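Local coordinates for inactive dihydroorotase-like domain (PDB 5NNL), which belongs to the amidohydrolase-like alpha/beta-barrel proteins and is thought to have lost enzymatic activity, at residues E25-Q28 and R29-A33; K57-K60 and V61-N65; T157-D160 and D161-I165. All blocks are in the same frame, centred on the assembly; numbering follows the deposited sequence. Where two conformers were deposited one is given.

Interaction 1 (E25-Q28 and R29-A33)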
loop_
_atom_site.group_PDB
_atom_site.type_symbol
_atom_site.label_atom_id
_atom_site.label_comp_id
_atom_site.label_asym_id
_atom_site.label_seq_id
_atom_site.Cartn_x
_atom_site.Cartn_y
_atom_site.Cartn_z
ATOM N N GLU A 25 -1.674 -19.078 -5.888
ATOM C CA GLU A 25 -0.564 -18.932 -4.957
ATOM C C GLU A 25 -0.151 -17.479 -4.754
ATOM O O GLU A 25 0.712 -17.213 -3.912
ATOM C CB GLU A 25 0.637 -19.740 -5.458
ATOM C CG GLU A 25 1.270 -20.658 -4.414
ATOM C CD GLU A 25 1.992 -21.840 -5.042
ATOM O OE1 GLU A 25 1.640 -22.220 -6.179
ATOM O OE2 GLU A 25 2.915 -22.387 -4.401
ATOM N N ASP A 26 -0.750 -16.543 -5.498
ATOM C CA ASP A 26 -0.303 -15.152 -5.489
ATOM C C ASP A 26 -0.264 -14.567 -4.081
ATOM O O ASP A 26 0.747 -13.991 -3.668
ATOM C CB ASP A 26 -1.211 -14.310 -6.388
ATOM C CG ASP A 26 -0.965 -14.552 -7.869
ATOM O OD1 ASP A 26 -0.181 -15.464 -8.208
ATOM O OD2 ASP A 26 -1.556 -13.819 -8.693
ATOM N N LEU A 27 -1.365 -14.681 -3.335
ATOM C CA LEU A 27 -1.409 -14.081 -2.005
ATOM C C LEU A 27 -0.272 -14.603 -1.133
ATOM O O LEU A 27 0.463 -13.822 -0.517
ATOM C CB LEU A 27 -2.764 -14.340 -1.343
ATOM C CG LEU A 27 -2.906 -13.808 0.089
ATOM C CD1 LEU A 27 -2.552 -12.330 0.179
ATOM C CD2 LEU A 27 -4.311 -14.040 0.605
ATOM N N GLN A 28 -0.109 -15.929 -1.072
ATOM C CA GLN A 28 0.987 -16.507 -0.297
ATOM C C GLN A 28 2.326 -15.912 -0.707
ATOM O O GLN A 28 3.094 -15.438 0.137
ATOM C CB GLN A 28 1.025 -18.028 -0.468
ATOM C CG GLN A 28 2.344 -18.656 0.012
ATOM C CD GLN A 28 2.314 -20.170 0.035
ATOM O OE1 GLN A 28 2.948 -20.825 -0.793
ATOM N NE2 GLN A 28 1.590 -20.734 0.995
ATOM N N ARG A 29 2.628 -15.943 -2.005
ATOM C CA ARG A 29 3.938 -15.495 -2.462
ATOM C C ARG A 29 4.167 -14.025 -2.133
ATOM O O ARG A 29 5.291 -13.623 -1.810
ATOM C CB ARG A 29 4.095 -15.742 -3.960
ATOM C CG ARG A 29 5.408 -15.216 -4.510
ATOM C CD ARG A 29 5.939 -16.075 -5.639
ATOM N NE ARG A 29 6.947 -15.367 -6.423
ATOM C CZ ARG A 29 7.356 -15.740 -7.632
ATOM N NH1 ARG A 29 6.840 -16.816 -8.212
ATOM N NH2 ARG A 29 8.279 -15.031 -8.268
ATOM N N VAL A 30 3.115 -13.205 -2.203
ATOM C CA VAL A 30 3.261 -11.796 -1.845
ATOM C C VAL A 30 3.639 -11.660 -0.377
ATOM O O VAL A 30 4.449 -10.804 -0.007
ATOM C CB VAL A 30 1.974 -11.017 -2.179
ATOM C CG1 VAL A 30 1.999 -9.613 -1.566
ATOM C CG2 VAL A 30 1.808 -10.919 -3.679
ATOM N N THR A 31 3.060 -12.500 0.487
ATOM C CA THR A 31 3.428 -12.456 1.899
ATOM C C THR A 31 4.860 -12.929 2.116
ATOM O O THR A 31 5.506 -12.506 3.081
ATOM C CB THR A 31 2.460 -13.295 2.737
ATOM O OG1 THR A 31 2.550 -14.676 2.360
ATOM C CG2 THR A 31 1.037 -12.802 2.557
ATOM N N GLN A 32 5.374 -13.799 1.240
ATOM C CA GLN A 32 6.772 -14.214 1.327
ATOM C C GLN A 32 7.700 -13.042 1.053
ATOM O O GLN A 32 8.575 -12.716 1.863
ATOM C CB GLN A 32 7.068 -15.339 0.331
ATOM C CG GLN A 32 6.327 -16.638 0.562
ATOM C CD GLN A 32 6.641 -17.677 -0.507
ATOM O OE1 GLN A 32 7.670 -17.599 -1.182
ATOM N NE2 GLN A 32 5.756 -18.656 -0.662
ATOM N N ALA A 33 7.537 -12.412 -0.112
ATOM C CA ALA A 33 8.374 -11.276 -0.468
ATOM C C ALA A 33 8.186 -10.120 0.504
ATOM O O ALA A 33 9.120 -9.341 0.729
ATOM C CB ALA A 33 8.067 -10.829 -1.898
#
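Thr-31 turns its hydroxyl back onto the helix that carries it: chi1 of 64° sets OG1 between its own backbone N and carbonyl carbon, facing the carbonyl of Gln-28 one turn earlier. That carbonyl receives the routine helical bond from Gln-32 N to Gln-28 O (3.0 Å). OG1 of Thr-31 lies beside the same oxygen, modelled as donating to O of Gln-28 at 2.4 Å, a value so short that the exact position is doubtful. Thr-31 OG1 is in turn bonded to Tyr-71 N, outside the helix, and a beta-branched hydroxyl residue suits a place that has both a backbone carbonyl and a neighbouring loop beside it.

On the adjoining face Gln-32 takes chi1 of -64°, which puts CG beside its own backbone N and, with an extended chain beyond, lays the amide back along the preceding turn. There NE2 of Gln-32 rests against CG of Gln-28 at 3.5 Å, with the two amide planes 37° apart. The amide of Gln-28 is occupied elsewhere, as its NE2 donates to Gly-69 O, while Gln-32 also packs on Tyr-71. The third face is apolar: CD1 of Leu-27 lies 4.3 Å from CG2 of Thr-31, and the face packs on strand 39-44, where Leu-27 meets Ile-44, and Val-30 and Thr-31 meet Ile-42. In the conformer described, Arg-29 makes a salt bridge with Asp-234.

The chemistry thus divides the helix by face: branched aliphatic groups meet the strand, whereas the Thr-31 hydroxyl and the Gln-28 amide bond to the loop of Gly-69 and Tyr-71, tying that loop to the helix, while the Gln-32 amide merely packs against Gln-28.

Interaction 2 (K57-K60 and V61-N65)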
loop_
_atom_site.group_PDB
_atom_site.type_symbol
_atom_site.label_atom_id
_atom_site.label_comp_id
_atom_site.label_asym_id
_atom_site.label_seq_id
_atom_site.Cartn_x
_atom_site.Cartn_y
_atom_site.Cartn_z
ATOM N N LYS A 57 -19.171 -13.533 -2.424
ATOM C CA LYS A 57 -18.464 -14.598 -3.130
ATOM C C LYS A 57 -16.989 -14.260 -3.302
ATOM O O LYS A 57 -16.118 -15.104 -3.058
ATOM C CB LYS A 57 -19.128 -14.845 -4.488
ATOM C CG LYS A 57 -18.274 -15.593 -5.517
ATOM C CD LYS A 57 -17.990 -17.026 -5.100
ATOM C CE LYS A 57 -17.004 -17.689 -6.052
ATOM N NZ LYS A 57 -16.556 -19.025 -5.567
ATOM N N SER A 58 -16.691 -13.029 -3.722
ATOM C CA SER A 58 -15.307 -12.641 -3.981
ATOM C C SER A 58 -14.472 -12.689 -2.710
ATOM O O SER A 58 -13.330 -13.162 -2.720
ATOM C CB SER A 58 -15.264 -11.242 -4.590
ATOM O OG SER A 58 -15.444 -11.291 -5.993
ATOM N N LEU A 59 -15.020 -12.180 -1.608
ATOM C CA LEU A 59 -14.307 -12.225 -0.338
ATOM C C LEU A 59 -13.868 -13.643 0.001
ATOM O O LEU A 59 -12.731 -13.861 0.435
ATOM C CB LEU A 59 -15.197 -11.663 0.769
ATOM C CG LEU A 59 -14.587 -11.568 2.163
ATOM C CD1 LEU A 59 -13.350 -10.675 2.197
ATOM C CD2 LEU A 59 -15.630 -11.038 3.106
ATOM N N LYS A 60 -14.754 -14.624 -0.203
ATOM C CA LYS A 60 -14.459 -15.990 0.222
ATOM C C LYS A 60 -13.344 -16.609 -0.609
ATOM O O LYS A 60 -12.515 -17.359 -0.080
ATOM C CB LYS A 60 -15.722 -16.850 0.151
ATOM C CG LYS A 60 -16.359 -17.096 1.508
ATOM C CD LYS A 60 -17.525 -18.071 1.429
ATOM C CE LYS A 60 -17.532 -19.019 2.624
ATOM N NZ LYS A 60 -17.441 -18.301 3.930
ATOM N N VAL A 61 -13.308 -16.322 -1.912
ATOM C CA VAL A 61 -12.214 -16.824 -2.740
ATOM C C VAL A 61 -10.885 -16.280 -2.232
ATOM O O VAL A 61 -9.902 -17.019 -2.102
ATOM C CB VAL A 61 -12.446 -16.465 -4.219
ATOM C CG1 VAL A 61 -11.311 -17.001 -5.086
ATOM C CG2 VAL A 61 -13.784 -17.016 -4.701
ATOM N N ALA A 62 -10.837 -14.979 -1.935
ATOM C CA ALA A 62 -9.625 -14.398 -1.368
ATOM C C ALA A 62 -9.279 -15.056 -0.039
ATOM O O ALA A 62 -8.108 -15.346 0.233
ATOM C CB ALA A 62 -9.802 -12.890 -1.191
ATOM N N GLN A 63 -10.290 -15.314 0.795
ATOM C CA GLN A 63 -10.044 -15.927 2.095
ATOM C C GLN A 63 -9.502 -17.342 1.944
ATOM O O GLN A 63 -8.578 -17.742 2.662
ATOM C CB GLN A 63 -11.331 -15.929 2.919
ATOM C CG GLN A 63 -11.763 -14.550 3.386
ATOM C CD GLN A 63 -13.150 -14.538 3.999
ATOM O OE1 GLN A 63 -14.011 -15.341 3.637
ATOM N NE2 GLN A 63 -13.371 -13.623 4.934
ATOM N N GLN A 64 -10.063 -18.117 1.012
ATOM C CA GLN A 64 -9.569 -19.472 0.786
ATOM C C GLN A 64 -8.104 -19.461 0.370
ATOM O O GLN A 64 -7.317 -20.306 0.814
ATOM C CB GLN A 64 -10.417 -20.178 -0.275
ATOM C CG GLN A 64 -11.153 -21.407 0.239
ATOM C CD GLN A 64 -12.146 -21.081 1.339
ATOM O OE1 GLN A 64 -12.176 -21.739 2.380
ATOM N NE2 GLN A 64 -12.973 -20.064 1.110
ATOM N N ASN A 65 -7.716 -18.509 -0.482
ATOM C CA ASN A 65 -6.337 -18.436 -0.948
ATOM C C ASN A 65 -5.344 -18.167 0.176
ATOM O O ASN A 65 -4.136 -18.306 -0.044
ATOM C CB ASN A 65 -6.215 -17.363 -2.027
ATOM C CG ASN A 65 -6.797 -17.810 -3.351
ATOM O OD1 ASN A 65 -6.707 -18.983 -3.713
ATOM N ND2 ASN A 65 -7.401 -16.879 -4.080
#
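Lys-57 to Lys-60 offer their carbonyls in succession to the amides of Val-61 to Gln-64, and each bond spans four residues, as in a regular alpha-helix. The spacing tightens along the way: Val-61 N lies 3.3 Å from Lys-57 O, whereas Gln-64 N lies 2.8 Å from Lys-60 O. This last carbonyl also has a side-chain donor. Bent at chi2 (62°), Gln-64 curls back to place NE2 3.0 Å from Lys-60 O, a weak bond at an indirect angle.

Of the side chains, Gln-63 does most of the bridging. With an extended chain leaning back over the previous turn, its amide spans two neighbours: NE2 stands 3.7 Å from CG of Leu-59, and OE1 comes within 3.6 Å of CG of Lys-60. A glutamine suits this border, because its CB and CG pass over the backbone carbonyl of Leu-59, and its amide lies against the leucine's side chain while NE2 still donates to Glu-94 OE1. On another side of the helix, Lys-57 bends at chi2 and runs across Val-61, bringing NZ to 3.5 Å from CG2 of Val-61; the end of the chain, CE and NZ, lies over this methyl, on an exposed residue.

The buried face is formed by Leu-59 and small Ala-62, both of which meet Leu-76 of strand 73-79, and Ala-62 also meets Ile-53. Ser-58 points elsewhere, its hydroxyl bonded to Ser-52 O, while its N-H is taken by Asp-55 just before the helix. A short amphipathic helix running between strand 39-44 and strand 73-79, with leucine and alanine inward and lysines outward, is the helical connection of a beta-alpha-beta unit, as in the alpha/beta barrel typical of this family.

Interaction 3 (T157-D160 and D161-I165)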
loop_
_atom_site.group_PDB
_atom_site.type_symbol
_atom_site.label_atom_id
_atom_site.label_comp_id
_atom_site.label_asym_id
_atom_site.label_seq_id
_atom_site.Cartn_x
_atom_site.Cartn_y
_atom_site.Cartn_z
ATOM N N THR A 157 -0.360 11.587 -6.447
ATOM C CA THR A 157 0.649 11.759 -7.483
ATOM C C THR A 157 0.821 13.195 -7.965
ATOM O O THR A 157 1.885 13.505 -8.512
ATOM C CB THR A 157 0.319 10.881 -8.703
ATOM O OG1 THR A 157 0.017 9.545 -8.276
ATOM C CG2 THR A 157 1.497 10.830 -9.667
ATOM N N THR A 158 -0.161 14.076 -7.786
ATOM C CA THR A 158 -0.127 15.392 -8.405
ATOM C C THR A 158 0.047 16.503 -7.378
ATOM O O THR A 158 -0.351 16.382 -6.215
ATOM C CB THR A 158 -1.405 15.660 -9.208
ATOM O OG1 THR A 158 -2.531 15.698 -8.323
ATOM C CG2 THR A 158 -1.615 14.583 -10.267
ATOM N N LYS A 159 0.646 17.600 -7.846
ATOM C CA LYS A 159 0.710 18.831 -7.066
ATOM C C LYS A 159 -0.683 19.294 -6.662
ATOM O O LYS A 159 -0.922 19.657 -5.504
ATOM C CB LYS A 159 1.417 19.907 -7.892
ATOM C CG LYS A 159 1.488 21.272 -7.254
ATOM C CD LYS A 159 2.180 22.251 -8.190
ATOM C CE LYS A 159 2.584 23.518 -7.479
ATOM N NZ LYS A 159 3.155 24.523 -8.429
ATOM N N ASP A 160 -1.616 19.301 -7.617
ATOM C CA ASP A 160 -2.969 19.773 -7.346
ATOM C C ASP A 160 -3.609 19.000 -6.196
ATOM O O ASP A 160 -4.219 19.591 -5.298
ATOM C CB ASP A 160 -3.827 19.648 -8.608
ATOM C CG ASP A 160 -3.418 20.624 -9.705
ATOM O OD1 ASP A 160 -2.802 21.664 -9.395
ATOM O OD2 ASP A 160 -3.734 20.354 -10.884
ATOM N N ASP A 161 -3.482 17.670 -6.209
ATOM C CA ASP A 161 -4.154 16.865 -5.193
ATOM C C ASP A 161 -3.497 17.029 -3.823
ATOM O O ASP A 161 -4.196 17.149 -2.809
ATOM C CB ASP A 161 -4.182 15.391 -5.613
ATOM C CG ASP A 161 -5.271 15.090 -6.644
ATOM O OD1 ASP A 161 -6.026 16.010 -7.022
ATOM O OD2 ASP A 161 -5.376 13.924 -7.075
ATOM N N ILE A 162 -2.163 17.057 -3.763
ATOM C CA ILE A 162 -1.518 17.156 -2.455
ATOM C C ILE A 162 -1.782 18.520 -1.833
ATOM O O ILE A 162 -1.856 18.643 -0.605
ATOM C CB ILE A 162 -0.006 16.859 -2.552
ATOM C CG1 ILE A 162 0.567 16.512 -1.170
ATOM C CG2 ILE A 162 0.769 18.043 -3.135
ATOM C CD1 ILE A 162 0.029 15.219 -0.566
ATOM N N LYS A 163 -1.947 19.557 -2.654
ATOM C CA LYS A 163 -2.249 20.878 -2.117
ATOM C C LYS A 163 -3.685 20.968 -1.619
ATOM O O LYS A 163 -3.952 21.661 -0.631
ATOM C CB LYS A 163 -1.987 21.949 -3.172
ATOM C CG LYS A 163 -0.506 22.195 -3.429
ATOM C CD LYS A 163 -0.268 23.487 -4.178
ATOM C CE LYS A 163 -0.520 24.701 -3.289
ATOM N NZ LYS A 163 -0.036 25.958 -3.921
ATOM N N LEU A 164 -4.619 20.286 -2.282
ATOM C CA LEU A 164 -5.982 20.229 -1.764
ATOM C C LEU A 164 -6.027 19.482 -0.439
ATOM O O LEU A 164 -6.751 19.877 0.481
ATOM C CB LEU A 164 -6.906 19.570 -2.790
ATOM C CG LEU A 164 -8.358 19.351 -2.354
ATOM C CD1 LEU A 164 -9.055 20.673 -2.068
ATOM C CD2 LEU A 164 -9.111 18.563 -3.410
ATOM N N ILE A 165 -5.251 18.403 -0.318
ATOM C CA ILE A 165 -5.189 17.672 0.943
ATOM C C ILE A 165 -4.582 18.549 2.030
ATOM O O ILE A 165 -5.059 18.564 3.171
ATOM C CB ILE A 165 -4.410 16.357 0.749
ATOM C CG1 ILE A 165 -5.234 15.386 -0.102
ATOM C CG2 ILE A 165 -4.070 15.706 2.090
ATOM C CD1 ILE A 165 -4.420 14.295 -0.762
HETATM O O HOH W 1 -3.005 12.504 -7.064
#
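Thr-158 and Asp-161 form the close-packed end of this contact. Thr-158 is the N-cap of helix 159-170: its first torsion, 64°, swings OG1 over the open end of the helix, where it accepts from Asp-161 N at 3.0 Å. The hydroxyl is also wedged 3.2 Å from CB of Asp-161, so the two side chains cross in close contact at the mouth of the helix. Threonine fits because its oxygen replaces the missing acceptor of the first turn, while its backbone O takes Ile-162 N at 3.1 Å.

The buried carboxylate of Asp-161 has two donors. OD1 accepts from Thr-134 N, at the start of helix 134-146, and OD2 accepts from a water at 2.8 Å. That water takes Thr-157 N-H at 2.9 Å, and is only weakly linked to Thr-158 OG1. In a full capping box the third residue's side chain would bond directly to the N-cap N-H; here the carboxylate instead reaches the residue before it through water. Deeper still, Ile-162 packs on Cys-177 of strand 175-180.

The other side is loose. Lys-159 and Lys-163 run side by side in the same direction, touching lightly where CG of Lys-159 lies 4.2 Å from CD of Lys-163. Further out, NZ of Lys-159 stands 5.7 Å from NZ of Lys-163. Glu-201 forms a salt bridge with Lys-159 and probably offsets the like charges, while Lys-163 and Asp-160 are exposed, as suits long or charged groups on an outer surface.

Two aspartates in the first helical turn would be stabilised by the partial positive charge of its N-terminus. Asp-161 is therefore probably ionised, and it fastens this helix start to that of the neighbouring helix.

In the fold
All three contacts lie within single helices around the barrel, well apart in sequence. Interactions 1 and 2 are neighbours: their centres are 15 Å apart, and helices 26-37 and 56-64 touch where CD2 of Leu-27 packs 4.0 Å from O of Ala-62. Each of the two also reaches a strand, 39-44 and 73-79 respectively. Interaction 3 sits on the opposite side of the chain's centre, its centre about 33 Å from that of interaction 1 and 35 Å from that of interaction 2; its nearest atoms are about 20 Å and 25 Å away. All three belong to the outer layer of helices, and no ligand takes part in them.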